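Local coordinates for protein DyP-type peroxidase (Thermobifida cellulosilytica, PDB 4GS1) that is a haem-containing DyP-type peroxidase that probably uses hydrogen peroxide to oxidise dyes and other reducing substrates, at residues L100-S114 with G147-V160. Numbering follows the deposited sequence.
Sequences LLPASLMVTIGIGGS and GDLMLQVGAEDPMV
Leu100 and Val160 meet because the leucine turns CG away from its carbonyl carbon (chi1 -54°), which sends CD1 to within 3.7 Å of Val160 CG2 as the two side chains pass alongside one another, pointing opposite ways. At the far end, Ser114 holds OG between its backbone N and carbonyl carbon (chi1 57°) and donates to the anti lone pair of Asp148 OD1, 2.7 Å away. Between these ends, strands 106-111 and 149-155 run antiparallel at 162°, and paired bonds join Met106 to Gly154, Thr108 to Gln152 and Gly110 to Met150. In the modelled conformer of Met150, CE lies 3.5 Å from Gly110 CA, so the methyl rests over the glycine backbone. On the face carrying Val107 and Ile109, Leu151 lies alongside Ile109, its CD2 3.8 Å from Ile109 CG1. Asp157 is the N-cap of helix 158-172: OD2 takes Val160 N at 3.1 Å on its anti lone pair and Met159 N from above the carboxylate plane, while OD1 accepts from Thr188 N of the second subunit. With an alanine in place of Asp157, the Met159 and Val160 N-H groups would probably lose their cap, and Thr188 N of the second subunit its acceptor. Within the four-stranded antiparallel sheet of this ferredoxin-like fold, 149-155 is flanked by 106-111 and 50-58, and helices 66-90 and 158-172 cover the Leu149, Leu151 and Val153 face.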
loop_
_atom_site.group_PDB
_atom_site.type_symbol
_atom_site.label_atom_id
_atom_site.label_comp_id
_atom_site.label_asym_id
_atom_site.label_seq_id
_atom_site.Cartn_x
_atom_site.Cartn_y
_atom_site.Cartn_z
ATOM N N LEU B 100 -18.955 -0.024 2.703
ATOM C CA LEU B 100 -17.878 0.430 3.582
ATOM C C LEU B 100 -18.290 1.637 4.417
ATOM O O LEU B 100 -19.132 2.442 4.002
ATOM C CB LEU B 100 -16.628 0.778 2.770
ATOM C CG LEU B 100 -16.133 -0.328 1.843
ATOM C CD1 LEU B 100 -14.829 0.092 1.162
ATOM C CD2 LEU B 100 -15.954 -1.608 2.622
ATOM N N LEU B 101 -17.692 1.748 5.601
ATOM C CA LEU B 101 -17.936 2.870 6.507
ATOM C C LEU B 101 -17.168 4.114 6.026
ATOM O O LEU B 101 -16.362 4.021 5.090
ATOM C CB LEU B 101 -17.520 2.464 7.927
ATOM C CG LEU B 101 -18.350 1.322 8.516
ATOM C CD1 LEU B 101 -17.788 0.894 9.858
ATOM C CD2 LEU B 101 -19.793 1.742 8.659
ATOM N N PRO B 102 -17.433 5.289 6.627
ATOM C CA PRO B 102 -16.825 6.515 6.089
ATOM C C PRO B 102 -15.303 6.568 6.202
ATOM O O PRO B 102 -14.655 7.197 5.359
ATOM C CB PRO B 102 -17.457 7.624 6.939
ATOM C CG PRO B 102 -18.795 7.055 7.349
ATOM C CD PRO B 102 -18.514 5.594 7.589
ATOM N N ALA B 103 -14.751 5.937 7.236
ATOM C CA ALA B 103 -13.299 5.789 7.379
ATOM C C ALA B 103 -12.511 7.099 7.336
ATOM O O ALA B 103 -11.389 7.134 6.815
ATOM C CB ALA B 103 -12.763 4.815 6.320
ATOM N N SER B 104 -13.088 8.161 7.900
ATOM C CA SER B 104 -12.375 9.433 8.076
ATOM C C SER B 104 -11.836 10.012 6.771
ATOM O O SER B 104 -10.777 10.653 6.767
ATOM C CB SER B 104 -11.217 9.275 9.073
ATOM O OG SER B 104 -11.706 8.964 10.374
ATOM N N LEU B 105 -12.557 9.788 5.673
ATOM C CA LEU B 105 -12.093 10.225 4.349
ATOM C C LEU B 105 -11.936 11.736 4.297
ATOM O O LEU B 105 -12.853 12.472 4.649
ATOM C CB LEU B 105 -13.063 9.755 3.263
ATOM C CG LEU B 105 -12.781 10.227 1.840
ATOM C CD1 LEU B 105 -11.399 9.747 1.402
ATOM C CD2 LEU B 105 -13.861 9.695 0.896
ATOM N N MET B 106 -10.763 12.194 3.870
ATOM C CA MET B 106 -10.477 13.622 3.820
ATOM C C MET B 106 -9.652 13.981 2.593
ATOM O O MET B 106 -8.777 13.210 2.179
ATOM C CB MET B 106 -9.754 14.072 5.100
ATOM C CG MET B 106 -8.553 13.201 5.488
ATOM S SD MET B 106 -7.710 13.789 6.994
ATOM C CE MET B 106 -8.953 13.508 8.246
ATOM N N VAL B 107 -9.934 15.154 2.027
ATOM C CA VAL B 107 -9.283 15.639 0.808
ATOM C C VAL B 107 -8.680 17.027 1.039
ATOM O O VAL B 107 -9.372 17.938 1.511
ATOM C CB VAL B 107 -10.292 15.715 -0.378
ATOM C CG1 VAL B 107 -9.584 16.165 -1.653
ATOM C CG2 VAL B 107 -10.961 14.364 -0.603
ATOM N N THR B 108 -7.395 17.177 0.714
ATOM C CA THR B 108 -6.678 18.447 0.802
ATOM C C THR B 108 -6.270 18.902 -0.594
ATOM O O THR B 108 -5.779 18.094 -1.383
ATOM C CB THR B 108 -5.379 18.290 1.607
ATOM O OG1 THR B 108 -5.614 17.467 2.754
ATOM C CG2 THR B 108 -4.837 19.658 2.044
ATOM N N ILE B 109 -6.442 20.189 -0.895
ATOM C CA ILE B 109 -6.138 20.711 -2.225
ATOM C C ILE B 109 -5.025 21.765 -2.165
ATOM O O ILE B 109 -5.117 22.734 -1.410
ATOM C CB ILE B 109 -7.402 21.339 -2.886
ATOM C CG1 ILE B 109 -8.538 20.311 -2.990
ATOM C CG2 ILE B 109 -7.069 21.889 -4.250
ATOM C CD1 ILE B 109 -9.892 20.940 -3.402
ATOM N N GLY B 110 -3.973 21.581 -2.958
ATOM C CA GLY B 110 -2.849 22.508 -2.912
ATOM C C GLY B 110 -2.393 23.013 -4.265
ATOM O O GLY B 110 -2.746 22.447 -5.311
ATOM N N ILE B 111 -1.570 24.060 -4.232
ATOM C CA ILE B 111 -1.179 24.806 -5.425
ATOM C C ILE B 111 0.331 25.026 -5.432
ATOM O O ILE B 111 0.910 25.442 -4.426
ATOM C CB ILE B 111 -1.893 26.175 -5.424
ATOM C CG1 ILE B 111 -3.390 25.988 -5.689
ATOM C CG2 ILE B 111 -1.277 27.133 -6.453
ATOM C CD1 ILE B 111 -4.233 27.209 -5.330
ATOM N N GLY B 112 0.974 24.738 -6.562
ATOM C CA GLY B 112 2.415 24.904 -6.668
ATOM C C GLY B 112 2.815 26.254 -7.229
ATOM O O GLY B 112 2.044 26.882 -7.953
ATOM N N GLY B 113 4.026 26.703 -6.912
ATOM C CA GLY B 113 4.521 27.955 -7.464
ATOM C C GLY B 113 4.499 27.983 -8.986
ATOM O O GLY B 113 4.241 29.022 -9.589
ATOM N N SER B 114 4.766 26.841 -9.610
ATOM C CA SER B 114 4.790 26.767 -11.076
ATOM C C SER B 114 3.427 27.042 -11.720
ATOM O O SER B 114 3.359 27.419 -12.893
ATOM C CB SER B 114 5.331 25.412 -11.532
ATOM O OG SER B 114 4.556 24.353 -10.987
ATOM N N GLY B 147 5.258 20.148 -9.162
ATOM C CA GLY B 147 3.882 19.978 -9.586
ATOM C C GLY B 147 3.114 21.288 -9.566
ATOM O O GLY B 147 3.324 22.118 -8.682
ATOM N N ASP B 148 2.224 21.478 -10.533
ATOM C CA ASP B 148 1.366 22.668 -10.545
ATOM C C ASP B 148 0.299 22.615 -9.447
ATOM O O ASP B 148 -0.093 23.653 -8.894
ATOM C CB ASP B 148 0.648 22.806 -11.892
ATOM C CG ASP B 148 1.586 23.101 -13.052
ATOM O OD1 ASP B 148 2.700 23.642 -12.849
ATOM O OD2 ASP B 148 1.184 22.793 -14.196
ATOM N N LEU B 149 -0.181 21.408 -9.157
ATOM C CA LEU B 149 -1.324 21.189 -8.272
ATOM C C LEU B 149 -1.120 19.924 -7.446
ATOM O O LEU B 149 -0.358 19.038 -7.838
ATOM C CB LEU B 149 -2.609 21.036 -9.093
ATOM C CG LEU B 149 -3.053 22.264 -9.884
ATOM C CD1 LEU B 149 -4.008 21.867 -11.017
ATOM C CD2 LEU B 149 -3.706 23.270 -8.946
ATOM N N MET B 150 -1.828 19.836 -6.321
ATOM C CA MET B 150 -1.679 18.708 -5.408
ATOM C C MET B 150 -3.021 18.270 -4.813
ATOM O O MET B 150 -3.862 19.105 -4.470
ATOM C CB MET B 150 -0.706 19.099 -4.288
ATOM C CG MET B 150 -0.364 18.002 -3.314
ATOM S SD MET B 150 -1.523 17.870 -1.946
ATOM C CE MET B 150 -1.633 19.565 -1.386
ATOM N N LEU B 151 -3.219 16.958 -4.701
ATOM C CA LEU B 151 -4.278 16.415 -3.849
ATOM C C LEU B 151 -3.617 15.537 -2.780
ATOM O O LEU B 151 -2.733 14.737 -3.087
ATOM C CB LEU B 151 -5.295 15.585 -4.637
ATOM C CG LEU B 151 -6.248 16.331 -5.570
ATOM C CD1 LEU B 151 -7.137 15.332 -6.310
ATOM C CD2 LEU B 151 -7.096 17.316 -4.772
ATOM N N GLN B 152 -4.018 15.715 -1.522
ATOM C CA GLN B 152 -3.694 14.748 -0.477
ATOM C C GLN B 152 -5.023 14.095 -0.135
ATOM O O GLN B 152 -5.964 14.776 0.271
ATOM C CB GLN B 152 -3.105 15.421 0.768
ATOM C CG GLN B 152 -2.820 14.430 1.918
ATOM C CD GLN B 152 -2.389 15.098 3.210
ATOM O OE1 GLN B 152 -2.987 16.088 3.657
ATOM N NE2 GLN B 152 -1.363 14.552 3.828
ATOM N N VAL B 153 -5.114 12.784 -0.327
ATOM C CA VAL B 153 -6.339 12.063 -0.017
ATOM C C VAL B 153 -6.018 11.084 1.100
ATOM O O VAL B 153 -5.035 10.352 1.017
ATOM C CB VAL B 153 -6.886 11.315 -1.251
ATOM C CG1 VAL B 153 -8.320 10.853 -0.997
ATOM C CG2 VAL B 153 -6.836 12.201 -2.499
ATOM N N GLY B 154 -6.826 11.074 2.157
ATOM C CA GLY B 154 -6.544 10.202 3.281
ATOM C C GLY B 154 -7.782 9.449 3.726
ATOM O O GLY B 154 -8.889 9.951 3.602
ATOM N N ALA B 155 -7.591 8.244 4.244
ATOM C CA ALA B 155 -8.698 7.475 4.807
ATOM C C ALA B 155 -8.166 6.389 5.707
ATOM O O ALA B 155 -6.997 6.032 5.620
ATOM C CB ALA B 155 -9.552 6.876 3.700
ATOM N N GLU B 156 -9.025 5.860 6.571
ATOM C CA GLU B 156 -8.624 4.797 7.490
ATOM C C GLU B 156 -8.703 3.429 6.808
ATOM O O GLU B 156 -8.305 2.419 7.385
ATOM C CB GLU B 156 -9.515 4.838 8.744
ATOM C CG GLU B 156 -9.119 3.893 9.897
ATOM C CD GLU B 156 -7.819 4.279 10.593
ATOM O OE1 GLU B 156 -7.331 5.415 10.408
ATOM O OE2 GLU B 156 -7.285 3.437 11.350
ATOM N N ASP B 157 -9.200 3.403 5.573
ATOM C CA ASP B 157 -9.342 2.147 4.831
ATOM C C ASP B 157 -8.797 2.302 3.412
ATOM O O ASP B 157 -9.072 3.309 2.762
ATOM C CB ASP B 157 -10.813 1.723 4.787
ATOM C CG ASP B 157 -11.003 0.403 4.091
ATOM O OD1 ASP B 157 -10.918 -0.645 4.770
ATOM O OD2 ASP B 157 -11.209 0.407 2.857
ATOM N N PRO B 158 -8.015 1.313 2.930
ATOM C CA PRO B 158 -7.356 1.470 1.627
ATOM C C PRO B 158 -8.314 1.380 0.432
ATOM O O PRO B 158 -8.004 1.928 -0.625
ATOM C CB PRO B 158 -6.352 0.303 1.602
ATOM C CG PRO B 158 -7.014 -0.756 2.464
ATOM C CD PRO B 158 -7.636 0.044 3.589
ATOM N N MET B 159 -9.439 0.692 0.582
ATOM C CA MET B 159 -10.411 0.607 -0.508
ATOM C C MET B 159 -11.233 1.896 -0.612
ATOM O O MET B 159 -11.492 2.393 -1.716
ATOM C CB MET B 159 -11.307 -0.623 -0.331
ATOM C CG MET B 159 -12.222 -0.876 -1.489
ATOM S SD MET B 159 -11.292 -1.170 -3.002
ATOM C CE MET B 159 -12.327 -2.451 -3.718
ATOM N N VAL B 160 -11.629 2.448 0.529
ATOM C CA VAL B 160 -12.263 3.764 0.525
ATOM C C VAL B 160 -11.317 4.772 -0.128
ATOM O O VAL B 160 -11.722 5.556 -0.991
ATOM C CB VAL B 160 -12.623 4.212 1.952
ATOM C CG1 VAL B 160 -13.117 5.669 1.958
ATOM C CG2 VAL B 160 -13.672 3.275 2.540
HETATM O O HOH W 1 -6.281 14.693 3.233
HETATM O O HOH W 2 6.434 22.686 -9.859
#